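Local coordinates for protein hydrazine synthase subunit gamma (Candidatus Kuenenia stuttgartiensis, PDB 5C2V) that reduces nitric oxide to hydroxylamine, the first half-reaction of hydrazine synthesis from nitric oxide and ammonium, as a diheme c subunit of the hydrazine synthase complex, at residues T211-V216 with F271-A276. Numbering follows the deposited sequence.
Sequences TGRVGV and FHDGGA. With HEC (heme c), chain B.
Thr211 sets its methyl CG2 over the centre of the Phe271 ring, a CH-pi contact with CG2 3.7 Å from the ring centroid. With chi1 at 56°, Thr211 OG1 stands between the backbone N and carbonyl carbon and donates to heme O1D, a propionate oxygen, at 2.6 Å. His272 ND1 adds a weak bond to the same O1D, so one oxygen is gripped from both segments; His272 CE1 lies 3.1 Å from Thr211 O, which sits near the plane of the imidazole. Asp251 OD2 hydrogen-bonds His272 NE2 and also Arg213 N, tying both segments together. Farther from the heme, Arg213 and Asp273 cross at about a right angle, their guanidinium and carboxylate planes 36° apart: Arg213 NE donates to Asp273 OD2 at 2.9 Å through a bent bond (139°), meeting it from above the carboxylate plane, and Arg213 NH2 reaches Asp273 OD1 weakly at 3.4 Å. Arg213 NH1 bonds Val287 O, and Phe227 makes a cation-pi contact with the guanidinium. Phe271 N bonds weakly to O2A of the second propionate, and its ring meets axial ligand His293 edge-to-face. The buried ion pair thus joins two loops of the cytochrome c domain beside heme 2, while Thr211 OG1 and His272 ND1 probably stabilise the propionate charge.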
# COMPACT_ATOMS: atom_id res chain seq x y z
N THR C 211 -33.85 -6.15 -49.94
CA THR C 211 -32.56 -6.01 -49.26
C THR C 211 -32.72 -5.63 -47.80
O THR C 211 -31.73 -5.46 -47.09
CB THR C 211 -31.67 -4.97 -49.96
OG1 THR C 211 -32.37 -3.72 -50.04
CG2 THR C 211 -31.30 -5.43 -51.36
N GLY C 212 -33.96 -5.48 -47.35
CA GLY C 212 -34.22 -5.13 -45.96
C GLY C 212 -33.78 -6.23 -45.02
O GLY C 212 -34.19 -7.38 -45.14
N ARG C 213 -32.93 -5.87 -44.06
CA ARG C 213 -32.40 -6.84 -43.11
C ARG C 213 -33.33 -6.96 -41.91
O ARG C 213 -33.58 -5.98 -41.20
CB ARG C 213 -30.99 -6.44 -42.65
CG ARG C 213 -30.05 -6.06 -43.78
CD ARG C 213 -30.01 -7.11 -44.87
NE ARG C 213 -29.14 -6.72 -45.97
CZ ARG C 213 -29.13 -7.32 -47.16
NH1 ARG C 213 -29.94 -8.34 -47.40
NH2 ARG C 213 -28.30 -6.90 -48.11
N VAL C 214 -33.84 -8.17 -41.67
CA VAL C 214 -34.79 -8.39 -40.59
C VAL C 214 -34.29 -9.41 -39.58
O VAL C 214 -33.21 -9.98 -39.74
CB VAL C 214 -36.16 -8.85 -41.14
CG1 VAL C 214 -36.79 -7.76 -41.98
CG2 VAL C 214 -36.00 -10.13 -41.95
N GLY C 215 -35.09 -9.65 -38.55
CA GLY C 215 -34.74 -10.58 -37.50
C GLY C 215 -35.21 -11.99 -37.78
O GLY C 215 -35.85 -12.25 -38.80
N VAL C 216 -34.88 -12.91 -36.88
CA VAL C 216 -35.25 -14.31 -37.04
C VAL C 216 -36.76 -14.49 -36.92
O VAL C 216 -37.33 -15.43 -37.50
CB VAL C 216 -34.53 -15.21 -36.01
CG1 VAL C 216 -33.02 -15.15 -36.22
CG2 VAL C 216 -34.89 -14.80 -34.59
N PHE C 271 -25.03 -2.17 -52.14
CA PHE C 271 -26.29 -1.91 -51.41
C PHE C 271 -26.15 -0.94 -50.24
O PHE C 271 -25.24 -0.11 -50.22
CB PHE C 271 -26.90 -3.23 -50.92
CG PHE C 271 -27.48 -4.08 -52.01
CD1 PHE C 271 -28.05 -3.49 -53.13
CD2 PHE C 271 -27.44 -5.46 -51.93
CE1 PHE C 271 -28.59 -4.27 -54.14
CE2 PHE C 271 -27.97 -6.24 -52.94
CZ PHE C 271 -28.54 -5.65 -54.05
N HIS C 272 -27.04 -1.04 -49.25
CA HIS C 272 -27.06 -0.06 -48.15
C HIS C 272 -26.18 -0.43 -46.96
O HIS C 272 -25.49 0.42 -46.40
CB HIS C 272 -28.50 0.22 -47.69
CG HIS C 272 -29.15 -0.91 -46.95
ND1 HIS C 272 -29.48 -2.10 -47.55
CD2 HIS C 272 -29.55 -1.00 -45.66
CE1 HIS C 272 -30.05 -2.89 -46.66
NE2 HIS C 272 -30.10 -2.25 -45.50
N ASP C 273 -26.23 -1.69 -46.56
CA ASP C 273 -25.48 -2.17 -45.41
C ASP C 273 -24.14 -2.71 -45.86
O ASP C 273 -23.32 -3.13 -45.04
CB ASP C 273 -26.27 -3.24 -44.65
CG ASP C 273 -26.49 -4.49 -45.48
OD1 ASP C 273 -26.46 -4.40 -46.73
OD2 ASP C 273 -26.69 -5.57 -44.89
N GLY C 274 -23.93 -2.71 -47.16
CA GLY C 274 -22.74 -3.31 -47.73
C GLY C 274 -22.85 -4.82 -47.70
O GLY C 274 -21.87 -5.52 -47.47
N GLY C 275 -24.06 -5.32 -47.93
CA GLY C 275 -24.28 -6.75 -47.94
C GLY C 275 -23.62 -7.40 -49.14
O GLY C 275 -23.16 -8.54 -49.06
N ALA C 276 -23.55 -6.66 -50.24
CA ALA C 276 -23.00 -7.19 -51.49
C ALA C 276 -21.51 -6.89 -51.61
O ALA C 276 -21.11 -5.73 -51.73
CB ALA C 276 -23.75 -6.62 -52.68
FE HEC B . -30.75 -1.75 -58.60
CHA HEC B . -28.95 -0.80 -55.82
CHB HEC B . -27.85 -2.65 -60.17
CHC HEC B . -32.58 -3.36 -61.03
CHD HEC B . -33.63 -0.53 -57.23
NA HEC B . -28.77 -1.75 -58.08
C1A HEC B . -28.23 -1.27 -56.90
C2A HEC B . -26.79 -1.34 -57.01
C3A HEC B . -26.48 -1.85 -58.21
C4A HEC B . -27.72 -2.12 -58.91
CMA HEC B . -25.06 -2.10 -58.75
CAA HEC B . -25.78 -0.90 -55.93
CBA HEC B . -25.82 0.62 -55.78
CGA HEC B . -25.01 1.03 -54.57
O1A HEC B . -24.70 2.24 -54.45
O2A HEC B . -24.68 0.15 -53.74
NB HEC B . -30.30 -2.75 -60.34
C1B HEC B . -29.03 -3.13 -60.71
C2B HEC B . -29.15 -4.14 -61.75
C3B HEC B . -30.45 -4.33 -61.99
C4B HEC B . -31.21 -3.46 -61.11
CMB HEC B . -27.96 -4.83 -62.45
CAB HEC B . -31.08 -5.30 -63.02
CBB HEC B . -30.88 -6.76 -62.56
NC HEC B . -32.74 -1.91 -59.05
C1C HEC B . -33.29 -2.63 -60.10
C2C HEC B . -34.73 -2.57 -59.97
C3C HEC B . -35.02 -1.70 -59.00
C4C HEC B . -33.77 -1.33 -58.35
CMC HEC B . -35.72 -3.10 -61.03
CAC HEC B . -36.43 -1.26 -58.53
CBC HEC B . -37.19 -2.44 -57.90
ND HEC B . -31.21 -0.74 -56.82
C1D HEC B . -32.52 -0.49 -56.42
C2D HEC B . -32.52 -0.17 -55.01
C3D HEC B . -31.05 -0.25 -54.57
C4D HEC B . -30.32 -0.62 -55.76
CMD HEC B . -33.75 0.19 -54.13
CAD HEC B . -30.47 -0.01 -53.16
CBD HEC B . -30.96 -1.10 -52.22
CGD HEC B . -30.17 -1.06 -50.94
O1D HEC B . -30.41 -1.94 -50.06
O2D HEC B . -29.31 -0.16 -50.80